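Xylulokinase (Brucella ovis, PDB 5VM1) probably phosphorylates D-xylulose to D-xylulose 5-phosphate at the expense of ATP, as a sugar kinase of the FGGY family. Local coordinates at residues A[298-310]-A[337-349]. Sequence-based numbering, arbitrary orientation.
Sequences MGVILSAASALEW and TFLPYLSGERTPY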
ATOM      1  N   MET A 298      -5.209  -0.895  -7.869  1.00 31.38           N
ATOM      2  CA  MET A 298      -4.465   0.153  -7.190  1.00 32.80           C
ATOM      3  C   MET A 298      -3.994   1.139  -8.241  1.00 32.57           C
ATOM      4  O   MET A 298      -3.266   0.763  -9.161  1.00 46.02           O
ATOM      5  CB  MET A 298      -3.279  -0.426  -6.411  1.00 46.84           C
ATOM      6  CG  MET A 298      -3.280  -0.087  -4.949  1.00 45.27           C
ATOM      7  SD  MET A 298      -1.674  -0.322  -4.201  1.00 52.53           S
ATOM      8  CE  MET A 298      -1.456  -2.082  -4.184  1.00 65.87           C
ATOM      9  N   GLY A 299      -4.479   2.373  -8.159  1.00 34.42           N
ATOM     10  CA  GLY A 299      -3.933   3.468  -8.936  1.00 31.42           C
ATOM     11  C   GLY A 299      -2.954   4.227  -8.066  1.00 31.42           C
ATOM     12  O   GLY A 299      -3.247   4.534  -6.908  1.00 26.28           O
ATOM     13  N   VAL A 300      -1.768   4.482  -8.613  1.00 23.10           N
ATOM     14  CA  VAL A 300      -0.686   5.123  -7.867  1.00 23.92           C
ATOM     15  C   VAL A 300      -0.374   6.480  -8.482  1.00 28.41           C
ATOM     16  O   VAL A 300      -0.003   6.562  -9.655  1.00 31.20           O
ATOM     17  CB  VAL A 300       0.587   4.271  -7.823  1.00 23.12           C
ATOM     18  CG1 VAL A 300       1.628   4.990  -6.994  1.00 24.11           C
ATOM     19  CG2 VAL A 300       0.280   2.942  -7.251  1.00 23.22           C
ATOM     20  N   ILE A 301      -0.473   7.528  -7.669  1.00 29.65           N
ATOM     21  CA  ILE A 301      -0.036   8.874  -8.010  1.00 22.85           C
ATOM     22  C   ILE A 301       1.295   9.113  -7.314  1.00 37.03           C
ATOM     23  O   ILE A 301       1.358   9.142  -6.077  1.00 45.11           O
ATOM     24  CB  ILE A 301      -1.072   9.914  -7.559  1.00 35.58           C
ATOM     25  CG1 ILE A 301      -2.366   9.735  -8.345  1.00 35.50           C
ATOM     26  CG2 ILE A 301      -0.504  11.349  -7.643  1.00 28.32           C
ATOM     27  CD1 ILE A 301      -3.545  10.247  -7.616  1.00 38.03           C
ATOM     28  N   LEU A 302       2.370   9.281  -8.093  1.00 28.75           N
ATOM     29  CA  LEU A 302       3.691   9.281  -7.471  1.00 31.77           C
ATOM     30  C   LEU A 302       3.915  10.486  -6.551  1.00 37.50           C
ATOM     31  O   LEU A 302       4.722  10.395  -5.616  1.00 30.72           O
ATOM     32  CB  LEU A 302       4.781   9.193  -8.529  1.00 30.99           C
ATOM     33  CG  LEU A 302       4.863   7.813  -9.176  1.00 30.04           C
ATOM     34  CD1 LEU A 302       6.046   7.755 -10.112  1.00 25.38           C
ATOM     35  CD2 LEU A 302       4.865   6.673  -8.132  1.00 24.42           C
ATOM     36  N   SER A 303       3.237  11.614  -6.774  1.00 28.99           N
ATOM     37  CA  SER A 303       3.418  12.759  -5.888  1.00 24.47           C
ATOM     38  C   SER A 303       2.064  13.363  -5.587  1.00 24.25           C
ATOM     39  O   SER A 303       1.460  14.017  -6.439  1.00 36.46           O
ATOM     40  CB  SER A 303       4.361  13.792  -6.489  1.00 33.17           C
ATOM     41  OG  SER A 303       5.660  13.250  -6.646  1.00 41.34           O
ATOM     42  N   ALA A 304       1.592  13.127  -4.364  1.00 37.93           N
ATOM     43  CA  ALA A 304       0.330  13.686  -3.913  1.00 37.82           C
ATOM     44  C   ALA A 304       0.647  14.652  -2.783  1.00 41.45           C
ATOM     45  O   ALA A 304       0.799  15.862  -3.028  1.00 38.55           O
ATOM     46  CB  ALA A 304      -0.653  12.589  -3.492  1.00 24.31           C
ATOM     47  N   ALA A 305       0.745  14.192  -1.532  1.00 39.98           N
ATOM     48  CA  ALA A 305       1.115  15.091  -0.447  1.00 43.48           C
ATOM     49  C   ALA A 305       2.520  15.641  -0.629  1.00 37.64           C
ATOM     50  O   ALA A 305       2.800  16.779  -0.238  1.00 34.45           O
ATOM     51  CB  ALA A 305       0.998  14.355   0.892  1.00 28.16           C
ATOM     52  N   SER A 306       3.402  14.876  -1.262  1.00 38.66           N
ATOM     53  CA  SER A 306       4.755  15.371  -1.468  1.00 42.01           C
ATOM     54  C   SER A 306       4.795  16.498  -2.486  1.00 41.20           C
ATOM     55  O   SER A 306       5.726  17.309  -2.464  1.00 49.54           O
ATOM     56  CB  SER A 306       5.665  14.229  -1.907  1.00 33.00           C
ATOM     57  OG  SER A 306       5.389  13.858  -3.240  1.00 32.19           O
ATOM     58  N   ALA A 307       3.793  16.577  -3.366  1.00 40.27           N
ATOM     59  CA  ALA A 307       3.678  17.736  -4.240  1.00 31.78           C
ATOM     60  C   ALA A 307       3.397  18.995  -3.434  1.00 36.46           C
ATOM     61  O   ALA A 307       3.988  20.041  -3.709  1.00 42.15           O
ATOM     62  CB  ALA A 307       2.591  17.516  -5.285  1.00 26.07           C
ATOM     63  N   LEU A 308       2.540  18.910  -2.405  1.00 39.51           N
ATOM     64  CA  LEU A 308       2.312  20.077  -1.552  1.00 34.31           C
ATOM     65  C   LEU A 308       3.513  20.365  -0.659  1.00 31.06           C
ATOM     66  O   LEU A 308       3.881  21.522  -0.481  1.00 38.98           O
ATOM     67  CB  LEU A 308       1.061  19.894  -0.705  1.00 31.88           C
ATOM     68  CG  LEU A 308       0.732  21.103   0.176  1.00 31.55           C
ATOM     69  CD1 LEU A 308       0.445  22.368  -0.642  1.00 31.69           C
ATOM     70  CD2 LEU A 308      -0.423  20.744   1.109  1.00 32.09           C
ATOM     71  N   GLU A 309       4.150  19.331  -0.107  1.00 41.38           N
ATOM     72  CA  GLU A 309       5.403  19.536   0.614  1.00 34.68           C
ATOM     73  C   GLU A 309       6.417  20.242  -0.275  1.00 33.82           C
ATOM     74  O   GLU A 309       7.078  21.191   0.156  1.00 39.31           O
ATOM     75  CB  GLU A 309       5.967  18.199   1.115  1.00 37.53           C
ATOM     76  CG  GLU A 309       5.677  17.869   2.564  1.00 54.42           C
ATOM     77  CD  GLU A 309       5.381  16.373   2.779  1.00 72.14           C
ATOM     78  OE1 GLU A 309       6.132  15.526   2.226  1.00 79.00           O
ATOM     79  OE2 GLU A 309       4.391  16.051   3.491  1.00 64.19           O
ATOM     80  N   TRP A 310       6.553  19.793  -1.528  1.00 32.08           N
ATOM     81  CA  TRP A 310       7.511  20.436  -2.416  1.00 42.31           C
ATOM     82  C   TRP A 310       7.227  21.931  -2.538  1.00 48.84           C
ATOM     83  O   TRP A 310       8.124  22.760  -2.334  1.00 48.96           O
ATOM     84  CB  TRP A 310       7.505  19.791  -3.802  1.00 40.05           C
ATOM     85  CG  TRP A 310       8.355  20.625  -4.754  1.00 38.74           C
ATOM     86  CD1 TRP A 310       9.717  20.626  -4.844  1.00 34.73           C
ATOM     87  CD2 TRP A 310       7.890  21.589  -5.713  1.00 38.04           C
ATOM     88  NE1 TRP A 310      10.132  21.536  -5.791  1.00 32.83           N
ATOM     89  CE2 TRP A 310       9.037  22.140  -6.340  1.00 41.55           C
ATOM     90  CE3 TRP A 310       6.620  22.039  -6.106  1.00 30.14           C
ATOM     91  CZ2 TRP A 310       8.957  23.122  -7.348  1.00 44.89           C
ATOM     92  CZ3 TRP A 310       6.536  23.011  -7.110  1.00 31.54           C
ATOM     93  CH2 TRP A 310       7.705  23.543  -7.720  1.00 33.90           C
ATOM     94  N   THR A 337      -2.719  25.994 -13.582  1.00 32.99           N
ATOM     95  CA  THR A 337      -2.837  24.545 -13.589  1.00 30.18           C
ATOM     96  C   THR A 337      -1.529  23.951 -13.077  1.00 35.31           C
ATOM     97  O   THR A 337      -0.443  24.426 -13.425  1.00 43.40           O
ATOM     98  CB  THR A 337      -3.161  24.027 -15.020  1.00 34.01           C
ATOM     99  OG1 THR A 337      -4.499  24.418 -15.408  1.00 38.92           O
ATOM    100  CG2 THR A 337      -3.006  22.512 -15.123  1.00 31.18           C
ATOM    101  N   PHE A 338      -1.617  22.924 -12.242  1.00 30.25           N
ATOM    102  CA  PHE A 338      -0.424  22.260 -11.718  1.00 31.77           C
ATOM    103  C   PHE A 338      -0.430  20.797 -12.161  1.00 39.73           C
ATOM    104  O   PHE A 338      -1.416  20.079 -11.948  1.00 41.93           O
ATOM    105  CB  PHE A 338      -0.359  22.367 -10.194  1.00 28.36           C
ATOM    106  CG  PHE A 338       0.814  21.675  -9.577  1.00 29.15           C
ATOM    107  CD1 PHE A 338       2.087  22.186  -9.698  1.00 39.20           C
ATOM    108  CD2 PHE A 338       0.644  20.518  -8.863  1.00 36.98           C
ATOM    109  CE1 PHE A 338       3.178  21.548  -9.122  1.00 35.05           C
ATOM    110  CE2 PHE A 338       1.723  19.876  -8.284  1.00 33.11           C
ATOM    111  CZ  PHE A 338       2.987  20.395  -8.411  1.00 32.14           C
ATOM    112  N   LEU A 339       0.625  20.385 -12.857  1.00 33.82           N
ATOM    113  CA  LEU A 339       0.851  18.966 -13.109  1.00 36.74           C
ATOM    114  C   LEU A 339       1.764  18.397 -12.025  1.00 39.57           C
ATOM    115  O   LEU A 339       2.915  18.836 -11.918  1.00 42.40           O
ATOM    116  CB  LEU A 339       1.477  18.752 -14.473  1.00 33.14           C
ATOM    117  CG  LEU A 339       0.700  18.946 -15.759  1.00 29.37           C
ATOM    118  CD1 LEU A 339       1.500  18.219 -16.819  1.00 34.98           C
ATOM    119  CD2 LEU A 339      -0.697  18.405 -15.695  1.00 28.96           C
ATOM    120  N   PRO A 340       1.310  17.426 -11.207  1.00 33.58           N
ATOM    121  CA  PRO A 340       2.114  16.996 -10.047  1.00 37.96           C
ATOM    122  C   PRO A 340       3.181  15.948 -10.353  1.00 41.57           C
ATOM    123  O   PRO A 340       3.475  15.104  -9.503  1.00 44.48           O
ATOM    124  CB  PRO A 340       1.059  16.432  -9.089  1.00 34.74           C
ATOM    125  CG  PRO A 340      -0.022  15.941  -9.975  1.00 28.51           C
ATOM    126  CD  PRO A 340      -0.033  16.812 -11.208  1.00 32.27           C
ATOM    127  N   TYR A 341       3.751  15.969 -11.554  1.00 39.99           N
ATOM    128  CA  TYR A 341       4.648  14.908 -12.013  1.00 32.44           C
ATOM    129  C   TYR A 341       6.097  15.167 -11.616  1.00 37.70           C
ATOM    130  O   TYR A 341       7.010  14.969 -12.440  1.00 33.88           O
ATOM    131  CB  TYR A 341       4.525  14.741 -13.525  1.00 23.72           C
ATOM    132  CG  TYR A 341       3.104  14.543 -14.034  1.00 30.75           C
ATOM    133  CD1 TYR A 341       2.154  13.846 -13.269  1.00 31.36           C
ATOM    134  CD2 TYR A 341       2.701  15.059 -15.280  1.00 30.67           C
ATOM    135  CE1 TYR A 341       0.842  13.671 -13.723  1.00 31.80           C
ATOM    136  CE2 TYR A 341       1.395  14.868 -15.763  1.00 29.69           C
ATOM    137  CZ  TYR A 341       0.471  14.174 -14.975  1.00 36.08           C
ATOM    138  OH  TYR A 341      -0.822  13.967 -15.423  1.00 27.69           O
ATOM    139  N   LEU A 342       6.344  15.587 -10.365  1.00 30.51           N
ATOM    140  CA  LEU A 342       7.701  15.922  -9.918  1.00 23.83           C
ATOM    141  C   LEU A 342       8.665  14.744 -10.005  1.00 24.43           C
ATOM    142  O   LEU A 342       9.885  14.960 -10.092  1.00 36.11           O
ATOM    143  CB  LEU A 342       7.672  16.426  -8.474  1.00 27.32           C
ATOM    144  CG  LEU A 342       6.743  17.625  -8.259  1.00 25.12           C
ATOM    145  CD1 LEU A 342       6.522  17.800  -6.792  1.00 31.28           C
ATOM    146  CD2 LEU A 342       7.283  18.893  -8.886  1.00 30.97           C
ATOM    147  N   SER A 343       8.142  13.507 -10.011  1.00 26.85           N
ATOM    148  CA  SER A 343       8.928  12.279 -10.058  1.00 24.77           C
ATOM    149  C   SER A 343       8.536  11.419 -11.237  1.00 28.80           C
ATOM    150  O   SER A 343       8.640  10.193 -11.159  1.00 37.01           O
ATOM    151  CB  SER A 343       8.764  11.457  -8.783  1.00 24.83           C
ATOM    152  OG  SER A 343       9.025  12.231  -7.633  1.00 48.34           O
ATOM    153  N   GLY A 344       8.042  12.035 -12.309  1.00 35.37           N
ATOM    154  CA  GLY A 344       7.334  11.308 -13.348  1.00 23.95           C
ATOM    155  C   GLY A 344       5.911  11.083 -12.882  1.00 22.58           C
ATOM    156  O   GLY A 344       5.435  11.706 -11.936  1.00 33.06           O
ATOM    157  N   GLU A 345       5.232  10.157 -13.543  1.00 29.11           N
ATOM    158  CA  GLU A 345       3.919   9.712 -13.100  1.00 34.56           C
ATOM    159  C   GLU A 345       3.776   8.227 -13.396  1.00 36.23           C
ATOM    160  O   GLU A 345       4.322   7.722 -14.381  1.00 41.55           O
ATOM    161  CB  GLU A 345       2.748  10.469 -13.751  1.00 39.67           C
ATOM    162  CG  GLU A 345       1.384  10.098 -13.137  1.00 31.43           C
ATOM    163  CD  GLU A 345       1.313  10.386 -11.642  1.00 39.56           C
ATOM    164  OE1 GLU A 345       2.082   9.787 -10.856  1.00 42.40           O
ATOM    165  OE2 GLU A 345       0.482  11.231 -11.246  1.00 43.75           O
ATOM    166  N   ARG A 346       3.052   7.526 -12.516  1.00 37.16           N
ATOM    167  CA  ARG A 346       2.759   6.109 -12.717  1.00 46.79           C
ATOM    168  C   ARG A 346       1.399   5.961 -13.410  1.00 45.80           C
ATOM    169  O   ARG A 346       1.339   5.918 -14.644  1.00 45.65           O
ATOM    170  CB  ARG A 346       2.845   5.347 -11.377  1.00 43.18           C
ATOM    171  CG  ARG A 346       2.756   3.837 -11.528  1.00 44.87           C
ATOM    172  CD  ARG A 346       3.315   3.054 -10.342  1.00 47.29           C
ATOM    173  NE  ARG A 346       4.772   3.173 -10.278  1.00 46.22           N
ATOM    174  CZ  ARG A 346       5.552   2.524  -9.414  1.00 52.59           C
ATOM    175  NH1 ARG A 346       6.863   2.725  -9.445  1.00 60.82           N
ATOM    176  NH2 ARG A 346       5.035   1.659  -8.538  1.00 45.18           N
ATOM    177  N   THR A 347       0.302   5.921 -12.655  1.00 38.63           N
ATOM    178  CA  THR A 347      -1.018   5.761 -13.264  1.00 37.26           C
ATOM    179  C   THR A 347      -1.501   7.091 -13.836  1.00 35.92           C
ATOM    180  O   THR A 347      -1.597   8.075 -13.098  1.00 31.88           O
ATOM    181  CB  THR A 347      -2.022   5.246 -12.228  1.00 40.44           C
ATOM    182  OG1 THR A 347      -1.480   4.101 -11.556  1.00 33.44           O
ATOM    183  CG2 THR A 347      -3.421   4.962 -12.839  1.00 32.02           C
ATOM    184  N   PRO A 348      -1.872   7.150 -15.127  1.00 36.81           N
ATOM    185  CA  PRO A 348      -1.978   6.083 -16.132  1.00 37.96           C
ATOM    186  C   PRO A 348      -0.913   6.035 -17.248  1.00 36.11           C
ATOM    187  O   PRO A 348      -1.052   5.227 -18.163  1.00 41.65           O
ATOM    188  CB  PRO A 348      -3.322   6.392 -16.768  1.00 36.95           C
ATOM    189  CG  PRO A 348      -3.298   7.899 -16.823  1.00 32.95           C
ATOM    190  CD  PRO A 348      -2.585   8.361 -15.571  1.00 34.79           C
ATOM    191  N   TYR A 349       0.150   6.827 -17.180  1.00 32.59           N
ATOM    192  CA  TYR A 349       1.017   6.964 -18.343  1.00 37.66           C
ATOM    193  C   TYR A 349       2.312   6.176 -18.206  1.00 37.24           C
ATOM    194  O   TYR A 349       2.969   5.905 -19.220  1.00 40.10           O
ATOM    195  CB  TYR A 349       1.372   8.450 -18.572  1.00 44.32           C
ATOM    196  CG  TYR A 349       0.193   9.399 -18.655  1.00 38.30           C
ATOM    197  CD1 TYR A 349      -0.723   9.341 -19.709  1.00 33.10           C
ATOM    198  CD2 TYR A 349      -0.034  10.327 -17.632  1.00 25.79           C
ATOM    199  CE1 TYR A 349      -1.822  10.214 -19.769  1.00 30.17           C
ATOM    200  CE2 TYR A 349      -1.119  11.200 -17.680  1.00 32.52           C
ATOM    201  CZ  TYR A 349      -2.015  11.136 -18.752  1.00 42.37           C
ATOM    202  OH  TYR A 349      -3.095  11.997 -18.792  1.00 46.87           O
TER
HETATM  203  O   HOH W   1       2.374  12.463  -9.092  1.00 43.96           O
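L342 lays its CD2 methyl over one face of the W310 indole, 4.3 Å from the centroid of the six-membered ring, a CH-pi contact, while CD1 reaches W310 CB and the backbone of A307. The small A307 side chain is consistent with close packing here: its CB meets the edge of the F338 ring at CE2 (3.9 Å) and also touches P340. Further along, polar groups take over. E345 extends from the backbone with CG anti to N (chi1 -173°), then bends at chi2, bringing OE1 to L302 N at 2.8 Å through its syn lone pair. The same oxygen accepts R346 N on its anti side, so two amides grip one buried carboxylate oxygen. CB and CG of L302 lie beside that oxygen, while its branches reach on, CD1 to S343 O and CD2 over one face of the R346 guanidinium. T347 N donates to V300 O; threonine suits the place because its OG1 works both ways, accepting V300 N at 3.0 Å and donating to A283 O. One water bridges S303 N and P340 O. Segment 337-349 is thus fastened along the end of strand 295-301 and the start of helix 305-315, in the C-terminal actin-like ATPase domain of an FGGY kinase.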